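Local structure of SmhA (Serratia marcescens, 7A27) at residues 46-58 with 272-284. The protein is the A component of Smh, a tripartite alpha-pore-forming toxin that probably perforates target membranes, here in its soluble form. Numbering follows the deposited sequence.
Sequences MDPGLTVKIKAYQ and ALLSVAKSVQAQA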
loop_
_atom_site.group_PDB
_atom_site.type_symbol
_atom_site.label_atom_id
_atom_site.label_comp_id
_atom_site.label_asym_id
_atom_site.label_seq_id
_atom_site.Cartn_x
_atom_site.Cartn_y
_atom_site.Cartn_z
ATOM N N MET A 46 -34.030 -1.337 -14.062
ATOM C CA MET A 46 -33.219 -2.410 -14.707
ATOM C C MET A 46 -33.408 -3.731 -13.949
ATOM O O MET A 46 -34.146 -3.720 -12.949
ATOM C CB MET A 46 -31.750 -1.999 -14.738
ATOM C CG MET A 46 -31.603 -0.626 -15.343
ATOM S SD MET A 46 -29.998 -0.321 -16.058
ATOM C CE MET A 46 -30.496 0.586 -17.527
ATOM N N ASP A 47 -32.801 -4.829 -14.412
ATOM C CA ASP A 47 -33.028 -6.174 -13.812
ATOM C C ASP A 47 -33.071 -6.021 -12.288
ATOM O O ASP A 47 -32.066 -5.648 -11.685
ATOM C CB ASP A 47 -31.994 -7.210 -14.280
ATOM C CG ASP A 47 -32.280 -8.617 -13.767
ATOM O OD1 ASP A 47 -33.476 -8.953 -13.591
ATOM O OD2 ASP A 47 -31.313 -9.360 -13.511
ATOM N N PRO A 48 -34.232 -6.249 -11.618
ATOM C CA PRO A 48 -34.302 -6.122 -10.161
ATOM C C PRO A 48 -33.269 -7.016 -9.442
ATOM O O PRO A 48 -32.608 -6.529 -8.535
ATOM C CB PRO A 48 -35.740 -6.550 -9.808
ATOM C CG PRO A 48 -36.525 -6.392 -11.096
ATOM C CD PRO A 48 -35.526 -6.625 -12.210
ATOM N N GLY A 49 -33.141 -8.274 -9.890
ATOM C CA GLY A 49 -32.272 -9.319 -9.303
ATOM C C GLY A 49 -30.786 -8.975 -9.341
ATOM O O GLY A 49 -30.105 -9.246 -8.332
ATOM N N LEU A 50 -30.295 -8.439 -10.469
ATOM C CA LEU A 50 -28.865 -8.076 -10.688
ATOM C C LEU A 50 -28.586 -6.692 -10.087
ATOM O O LEU A 50 -27.477 -6.495 -9.567
ATOM C CB LEU A 50 -28.532 -8.112 -12.187
ATOM C CG LEU A 50 -27.132 -7.620 -12.569
ATOM C CD1 LEU A 50 -26.045 -8.499 -11.940
ATOM C CD2 LEU A 50 -26.953 -7.560 -14.079
ATOM N N THR A 51 -29.538 -5.760 -10.162
ATOM C CA THR A 51 -29.401 -4.403 -9.573
ATOM C C THR A 51 -29.039 -4.555 -8.087
ATOM O O THR A 51 -28.065 -3.897 -7.664
ATOM C CB THR A 51 -30.656 -3.544 -9.797
ATOM O OG1 THR A 51 -30.848 -3.341 -11.200
ATOM C CG2 THR A 51 -30.579 -2.192 -9.122
ATOM N N VAL A 52 -29.743 -5.416 -7.337
ATOM C CA VAL A 52 -29.503 -5.612 -5.870
ATOM C C VAL A 52 -28.111 -6.219 -5.620
ATOM O O VAL A 52 -27.538 -5.884 -4.571
ATOM C CB VAL A 52 -30.616 -6.415 -5.156
ATOM C CG1 VAL A 52 -31.934 -5.643 -5.135
ATOM C CG2 VAL A 52 -30.808 -7.822 -5.707
ATOM N N LYS A 53 -27.576 -7.045 -6.531
ATOM C CA LYS A 53 -26.264 -7.730 -6.355
ATOM C C LYS A 53 -25.133 -6.712 -6.537
ATOM O O LYS A 53 -24.140 -6.811 -5.767
ATOM C CB LYS A 53 -26.101 -8.933 -7.292
ATOM C CG LYS A 53 -27.244 -9.945 -7.248
ATOM C CD LYS A 53 -26.919 -11.392 -7.567
ATOM C CE LYS A 53 -26.028 -12.024 -6.510
ATOM N NZ LYS A 53 -26.197 -13.497 -6.432
ATOM N N ILE A 54 -25.286 -5.773 -7.481
ATOM C CA ILE A 54 -24.303 -4.679 -7.745
ATOM C C ILE A 54 -24.314 -3.698 -6.562
ATOM O O ILE A 54 -23.241 -3.495 -5.966
ATOM C CB ILE A 54 -24.579 -3.957 -9.080
ATOM C CG1 ILE A 54 -24.475 -4.904 -10.279
ATOM C CG2 ILE A 54 -23.646 -2.761 -9.249
ATOM C CD1 ILE A 54 -25.027 -4.336 -11.573
ATOM N N LYS A 55 -25.470 -3.105 -6.236
ATOM C CA LYS A 55 -25.628 -2.144 -5.108
ATOM C C LYS A 55 -25.059 -2.748 -3.815
ATOM O O LYS A 55 -24.406 -2.002 -3.074
ATOM C CB LYS A 55 -27.096 -1.763 -4.896
ATOM C CG LYS A 55 -27.672 -0.782 -5.909
ATOM C CD LYS A 55 -29.147 -0.474 -5.690
ATOM C CE LYS A 55 -29.730 0.488 -6.712
ATOM N NZ LYS A 55 -31.205 0.577 -6.607
ATOM N N ALA A 56 -25.304 -4.039 -3.549
ATOM C CA ALA A 56 -24.836 -4.767 -2.341
ATOM C C ALA A 56 -23.313 -4.875 -2.361
ATOM O O ALA A 56 -22.705 -4.655 -1.307
ATOM C CB ALA A 56 -25.454 -6.140 -2.255
ATOM N N TYR A 57 -22.734 -5.224 -3.513
ATOM C CA TYR A 57 -21.271 -5.383 -3.684
ATOM C C TYR A 57 -20.602 -4.013 -3.580
ATOM O O TYR A 57 -19.595 -3.890 -2.859
ATOM C CB TYR A 57 -20.951 -6.070 -5.011
ATOM C CG TYR A 57 -19.490 -6.363 -5.284
ATOM C CD1 TYR A 57 -18.721 -7.115 -4.405
ATOM C CD2 TYR A 57 -18.904 -5.977 -6.478
ATOM C CE1 TYR A 57 -17.402 -7.426 -4.686
ATOM C CE2 TYR A 57 -17.589 -6.289 -6.779
ATOM C CZ TYR A 57 -16.835 -7.017 -5.883
ATOM O OH TYR A 57 -15.544 -7.320 -6.199
ATOM N N GLN A 58 -21.146 -3.009 -4.265
ATOM C CA GLN A 58 -20.583 -1.637 -4.271
ATOM C C GLN A 58 -20.577 -1.109 -2.831
ATOM O O GLN A 58 -19.564 -0.482 -2.431
ATOM C CB GLN A 58 -21.361 -0.736 -5.234
ATOM C CG GLN A 58 -20.648 0.568 -5.545
ATOM C CD GLN A 58 -21.250 1.292 -6.722
ATOM O OE1 GLN A 58 -22.450 1.207 -6.999
ATOM N NE2 GLN A 58 -20.408 2.051 -7.405
ATOM N N ALA A 272 -26.465 -2.934 -20.592
ATOM C CA ALA A 272 -26.072 -1.720 -19.843
ATOM C C ALA A 272 -25.710 -2.077 -18.399
ATOM O O ALA A 272 -24.692 -1.577 -17.887
ATOM C CB ALA A 272 -27.231 -0.764 -19.881
ATOM N N LEU A 273 -26.517 -2.930 -17.771
ATOM C CA LEU A 273 -26.340 -3.284 -16.347
ATOM C C LEU A 273 -25.076 -4.132 -16.183
ATOM O O LEU A 273 -24.418 -3.993 -15.141
ATOM C CB LEU A 273 -27.600 -3.990 -15.839
ATOM C CG LEU A 273 -27.750 -4.041 -14.316
ATOM C CD1 LEU A 273 -27.555 -2.668 -13.687
ATOM C CD2 LEU A 273 -29.113 -4.582 -13.930
ATOM N N LEU A 274 -24.739 -4.974 -17.166
ATOM C CA LEU A 274 -23.500 -5.798 -17.115
ATOM C C LEU A 274 -22.300 -4.856 -17.212
ATOM O O LEU A 274 -21.342 -5.065 -16.452
ATOM C CB LEU A 274 -23.495 -6.822 -18.248
ATOM C CG LEU A 274 -22.213 -7.640 -18.398
ATOM C CD1 LEU A 274 -21.975 -8.539 -17.184
ATOM C CD2 LEU A 274 -22.276 -8.486 -19.669
ATOM N N SER A 275 -22.361 -3.862 -18.110
ATOM C CA SER A 275 -21.322 -2.812 -18.288
ATOM C C SER A 275 -20.987 -2.208 -16.914
ATOM O O SER A 275 -19.789 -2.090 -16.582
ATOM C CB SER A 275 -21.778 -1.753 -19.265
ATOM O OG SER A 275 -22.126 -2.324 -20.525
ATOM N N VAL A 276 -22.018 -1.867 -16.130
ATOM C CA VAL A 276 -21.864 -1.283 -14.763
ATOM C C VAL A 276 -21.124 -2.300 -13.884
ATOM O O VAL A 276 -20.064 -1.958 -13.355
ATOM C CB VAL A 276 -23.218 -0.879 -14.153
ATOM C CG1 VAL A 276 -23.064 -0.453 -12.698
ATOM C CG2 VAL A 276 -23.906 0.217 -14.949
ATOM N N ALA A 277 -21.655 -3.517 -13.770
ATOM C CA ALA A 277 -21.080 -4.616 -12.960
ATOM C C ALA A 277 -19.578 -4.762 -13.255
ATOM O O ALA A 277 -18.805 -4.900 -12.286
ATOM C CB ALA A 277 -21.833 -5.892 -13.219
ATOM N N LYS A 278 -19.191 -4.697 -14.536
ATOM C CA LYS A 278 -17.786 -4.841 -14.993
ATOM C C LYS A 278 -16.950 -3.658 -14.507
ATOM O O LYS A 278 -15.816 -3.909 -14.045
ATOM C CB LYS A 278 -17.684 -4.905 -16.520
ATOM C CG LYS A 278 -18.170 -6.170 -17.199
ATOM C CD LYS A 278 -17.582 -6.288 -18.613
ATOM C CE LYS A 278 -16.992 -7.653 -18.891
ATOM N NZ LYS A 278 -16.016 -8.111 -17.872
ATOM N N SER A 279 -17.494 -2.436 -14.618
ATOM C CA SER A 279 -16.846 -1.170 -14.191
ATOM C C SER A 279 -16.504 -1.209 -12.692
ATOM O O SER A 279 -15.396 -0.710 -12.318
ATOM C CB SER A 279 -17.707 0.011 -14.484
ATOM O OG SER A 279 -17.181 1.137 -13.813
ATOM N N VAL A 280 -17.425 -1.743 -11.875
ATOM C CA VAL A 280 -17.282 -1.856 -10.393
ATOM C C VAL A 280 -16.206 -2.890 -10.081
ATOM O O VAL A 280 -15.319 -2.582 -9.261
ATOM C CB VAL A 280 -18.605 -2.235 -9.699
ATOM C CG1 VAL A 280 -18.402 -2.595 -8.237
ATOM C CG2 VAL A 280 -19.622 -1.120 -9.814
ATOM N N GLN A 281 -16.305 -4.069 -10.709
ATOM C CA GLN A 281 -15.388 -5.215 -10.490
ATOM C C GLN A 281 -13.951 -4.808 -10.840
ATOM O O GLN A 281 -13.031 -5.298 -10.149
ATOM C CB GLN A 281 -15.861 -6.418 -11.300
ATOM C CG GLN A 281 -14.868 -7.563 -11.333
ATOM C CD GLN A 281 -14.413 -7.989 -9.960
ATOM O OE1 GLN A 281 -15.108 -7.773 -8.957
ATOM N NE2 GLN A 281 -13.230 -8.593 -9.924
ATOM N N ALA A 282 -13.755 -3.961 -11.857
ATOM C CA ALA A 282 -12.415 -3.490 -12.273
ATOM C C ALA A 282 -11.773 -2.706 -11.119
ATOM O O ALA A 282 -10.572 -2.876 -10.875
ATOM C CB ALA A 282 -12.534 -2.665 -13.526
ATOM N N GLN A 283 -12.569 -1.868 -10.447
ATOM C CA GLN A 283 -12.140 -1.027 -9.294
ATOM C C GLN A 283 -11.879 -1.927 -8.078
ATOM O O GLN A 283 -10.864 -1.709 -7.383
ATOM C CB GLN A 283 -13.194 0.042 -9.008
ATOM C CG GLN A 283 -13.358 1.087 -10.110
ATOM C CD GLN A 283 -14.573 1.959 -9.908
ATOM O OE1 GLN A 283 -15.570 1.551 -9.291
ATOM N NE2 GLN A 283 -14.483 3.181 -10.419
ATOM N N ALA A 284 -12.733 -2.929 -7.843
ATOM C CA ALA A 284 -12.590 -3.901 -6.735
ATOM C C ALA A 284 -11.267 -4.640 -6.898
ATOM O O ALA A 284 -10.523 -4.727 -5.912
ATOM C CB ALA A 284 -13.750 -4.861 -6.731
#
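L273 packs against the start of helix 48-96, touching M46 just before it and L50, T51 and I54 on it. L273 CD2 lies 3.8 Å from M46 CB and also touches the OG1 of T51, while the other branch, L273 CD1, meets I54 CD1 at 3.7 Å. L50 comes from the facing helix tip to tip with it, L50 CD2 reaching L273 CG at 3.6 Å. That first turn is tied together from within: the hydroxyl of T51 donates to D47 O from above the carbonyl plane, and the D47 carboxylate caps L50 N through a weak bond.

One turn further on, I54 is a knob in the hole formed by L273, V276, A277 and V280. With CG1 beside its backbone N (chi1 -61°), CD1 lies over A277 CB and CG2 faces the two valines. I54 CA and A277 CA are 6.1 Å apart, the closest of the CA pairs in register, as fits a small residue at A277.

Y57 then slides alongside V280, its CD2 3.8 Å from V280 CG1, and Y57 OH donates to Q281 OE1 at 2.8 Å, in the carbonyl plane of the amide. Ring and amide planes are only 20° apart.

The segments, distant in sequence, run the same way at 17° near one end of the long helical bundle, an architecture consistent with a soluble ClyA-type toxin. Helix 104-155 covers one flank, with I154 against L50, M144 against Q281, and F147 stacked on Y57; Y231 of strand 230-237 packs on V276 and V280, and helix 247-268 touches S275 and S279.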